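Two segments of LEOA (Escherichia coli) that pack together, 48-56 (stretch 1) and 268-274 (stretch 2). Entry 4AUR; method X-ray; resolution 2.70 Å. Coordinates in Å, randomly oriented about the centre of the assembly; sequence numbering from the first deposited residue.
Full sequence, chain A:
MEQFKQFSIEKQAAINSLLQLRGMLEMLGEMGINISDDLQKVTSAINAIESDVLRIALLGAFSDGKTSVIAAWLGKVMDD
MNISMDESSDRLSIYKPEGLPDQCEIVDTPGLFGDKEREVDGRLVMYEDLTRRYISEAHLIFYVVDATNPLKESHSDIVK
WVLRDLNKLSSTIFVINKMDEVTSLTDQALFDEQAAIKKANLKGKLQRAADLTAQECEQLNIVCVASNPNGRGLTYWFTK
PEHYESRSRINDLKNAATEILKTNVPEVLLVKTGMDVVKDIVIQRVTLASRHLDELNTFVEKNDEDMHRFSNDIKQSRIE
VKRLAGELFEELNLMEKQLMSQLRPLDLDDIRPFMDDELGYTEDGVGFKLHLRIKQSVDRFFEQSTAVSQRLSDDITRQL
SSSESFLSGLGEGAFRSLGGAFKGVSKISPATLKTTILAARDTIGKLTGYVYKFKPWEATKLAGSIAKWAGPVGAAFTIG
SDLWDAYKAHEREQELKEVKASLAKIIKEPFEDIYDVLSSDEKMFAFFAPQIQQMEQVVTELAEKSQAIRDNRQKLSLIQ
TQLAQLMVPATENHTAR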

# COMPACT_ATOMS: atom_id res chain seq x y z
N ALA A 48 29.39 -17.35 -13.30
CA ALA A 48 30.69 -16.81 -12.92
C ALA A 48 30.97 -17.07 -11.47
O ALA A 48 32.09 -17.38 -11.12
N ILE A 49 29.95 -16.97 -10.63
CA ILE A 49 30.15 -17.06 -9.18
C ILE A 49 30.49 -18.46 -8.72
O ILE A 49 31.26 -18.62 -7.78
N GLU A 50 29.87 -19.46 -9.35
CA GLU A 50 30.15 -20.87 -9.09
C GLU A 50 31.64 -21.21 -9.08
O GLU A 50 32.10 -21.97 -8.24
N SER A 51 32.39 -20.63 -10.01
CA SER A 51 33.84 -20.85 -10.07
C SER A 51 34.57 -20.44 -8.80
O SER A 51 35.38 -21.20 -8.26
N ASP A 52 34.26 -19.22 -8.34
CA ASP A 52 35.02 -18.54 -7.30
C ASP A 52 35.33 -19.40 -6.07
O ASP A 52 34.54 -20.29 -5.69
N VAL A 53 36.49 -19.13 -5.48
CA VAL A 53 37.00 -19.84 -4.32
C VAL A 53 37.43 -18.82 -3.28
O VAL A 53 37.71 -17.67 -3.63
N LEU A 54 37.50 -19.25 -2.02
CA LEU A 54 37.95 -18.38 -0.93
C LEU A 54 39.33 -17.78 -1.17
O LEU A 54 40.26 -18.48 -1.48
N ARG A 55 39.44 -16.47 -0.97
CA ARG A 55 40.67 -15.73 -1.21
C ARG A 55 41.00 -14.88 -0.00
O ARG A 55 40.16 -14.12 0.47
N ILE A 56 42.23 -15.00 0.47
CA ILE A 56 42.71 -14.24 1.62
C ILE A 56 43.90 -13.42 1.16
O ILE A 56 44.82 -13.94 0.53
N VAL A 268 31.18 -9.29 -1.69
CA VAL A 268 32.28 -9.42 -2.63
C VAL A 268 31.80 -10.06 -3.90
O VAL A 268 32.09 -9.56 -4.97
N LEU A 269 31.06 -11.16 -3.80
CA LEU A 269 30.56 -11.83 -5.00
C LEU A 269 29.61 -10.94 -5.82
O LEU A 269 29.75 -10.86 -7.03
N LEU A 270 28.67 -10.24 -5.17
CA LEU A 270 27.76 -9.35 -5.91
C LEU A 270 28.50 -8.23 -6.63
O LEU A 270 28.38 -8.06 -7.83
N VAL A 271 29.28 -7.45 -5.91
CA VAL A 271 30.05 -6.43 -6.57
C VAL A 271 30.89 -7.02 -7.72
O VAL A 271 30.80 -6.59 -8.85
N LYS A 272 31.71 -8.01 -7.45
CA LYS A 272 32.55 -8.61 -8.49
C LYS A 272 31.81 -8.85 -9.82
O LYS A 272 32.36 -8.60 -10.88
N THR A 273 30.57 -9.34 -9.77
CA THR A 273 29.75 -9.62 -10.96
C THR A 273 28.83 -8.49 -11.40
O THR A 273 28.11 -8.64 -12.39
N GLY A 274 28.82 -7.38 -10.67
CA GLY A 274 28.03 -6.21 -11.05
C GLY A 274 26.55 -6.34 -10.74
O GLY A 274 25.74 -5.62 -11.27

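The two stretches form a small, mixed contact, burying 347 Å² in all, in which an apolar patch around Ile49 and Leu269 lies beside a salt bridge between Asp52 and Lys272. Ile49, buried and pointing toward the second stretch with chi1 m and chi2 t, is the most heavily covered residue: its CD1 lies 3.9 Å from CB of Leu269, and its CG1 lies 4.0 Å from CG2 of Thr273. Leu269 (m, t) points back toward stretch 1, four residues before Thr273. The methyl CG2 of Thr273 (chi1 p) also meets CB of Ala48 at 4.1 Å, while its hydroxyl OG1 stays within stretch 2, 2.8 Å from O of Leu269 and 3.1 Å from O of Leu270.

Beyond the helical residues of stretch 1, Asp52 (chi1 m) turns toward stretch 2. Its OD2 is 3.1 Å from NZ of Lys272, a salt bridge whose hydrogen bond is weak, and approaches CD of the same lysine equally closely; CD2 of Leu269 lies 4.0 Å from this oxygen. Lys272 is extended through chi3, with chi4 at 129°, off the wells. Arg55 NH2 stands 4.4 Å from Lys272 NZ, a pairing of like charges bridged by water 1, which accepts from Lys272 NZ at 3.2 Å and weakly from Arg55 NH2 at 3.5 Å.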

# COMPACT_ATOMS: atom_id res chain seq x y z
CB ALA A 48 30.74 -15.32 -13.19
CB ILE A 49 28.91 -16.57 -8.42
CG1 ILE A 49 29.00 -15.06 -8.25
CG2 ILE A 49 28.83 -17.20 -7.04
CD1 ILE A 49 27.75 -14.43 -7.65
CB GLU A 50 29.46 -21.75 -10.15
CG GLU A 50 27.98 -22.02 -9.92
CD GLU A 50 27.73 -22.92 -8.72
OE1 GLU A 50 28.71 -23.33 -8.05
OE2 GLU A 50 26.53 -23.21 -8.44
CB SER A 51 34.47 -20.05 -11.22
OG SER A 51 35.85 -19.90 -10.96
CB ASP A 52 34.32 -17.25 -6.91
CG ASP A 52 34.50 -16.12 -7.96
OD1 ASP A 52 34.40 -16.37 -9.18
OD2 ASP A 52 34.77 -14.98 -7.54
CB VAL A 53 38.26 -20.68 -4.68
CG1 VAL A 53 38.01 -21.59 -5.87
CG2 VAL A 53 39.45 -19.79 -4.98
CB LEU A 54 38.00 -19.15 0.38
CG LEU A 54 38.48 -18.37 1.59
CD1 LEU A 54 37.65 -17.13 1.85
CD2 LEU A 54 38.40 -19.26 2.81
CB ARG A 55 40.54 -14.83 -2.43
CG ARG A 55 41.79 -14.04 -2.70
CD ARG A 55 41.58 -13.04 -3.81
NE ARG A 55 41.52 -13.71 -5.09
CZ ARG A 55 41.10 -13.15 -6.21
NH1 ARG A 55 40.69 -11.89 -6.22
NH2 ARG A 55 41.09 -13.86 -7.33
CB ILE A 56 43.18 -15.16 2.76
CG1 ILE A 56 42.20 -16.29 2.97
CG2 ILE A 56 43.31 -14.40 4.06
CD1 ILE A 56 42.59 -17.56 2.24
CB VAL A 268 33.49 -10.17 -2.07
CG1 VAL A 268 34.44 -10.52 -3.22
CG2 VAL A 268 34.20 -9.31 -1.04
CB LEU A 269 29.90 -13.17 -4.65
CG LEU A 269 30.76 -14.30 -4.06
CD1 LEU A 269 29.95 -15.41 -3.42
CD2 LEU A 269 31.65 -14.91 -5.11
CB LEU A 270 26.66 -8.78 -5.00
CG LEU A 270 25.75 -9.88 -4.43
CD1 LEU A 270 24.65 -9.33 -3.53
CD2 LEU A 270 25.15 -10.75 -5.53
CB VAL A 271 30.96 -5.71 -5.57
CG1 VAL A 271 31.70 -4.59 -6.28
CG2 VAL A 271 30.14 -5.14 -4.43
CB LYS A 272 33.18 -9.91 -7.95
CG LYS A 272 34.02 -10.69 -8.95
CD LYS A 272 34.53 -12.00 -8.37
CE LYS A 272 35.76 -12.49 -9.14
NZ LYS A 272 36.92 -12.85 -8.26
CB THR A 273 28.84 -10.84 -10.73
OG1 THR A 273 28.22 -10.75 -9.43
CG2 THR A 273 29.62 -12.12 -10.82
O HOH W 1 39.10 -14.15 -10.16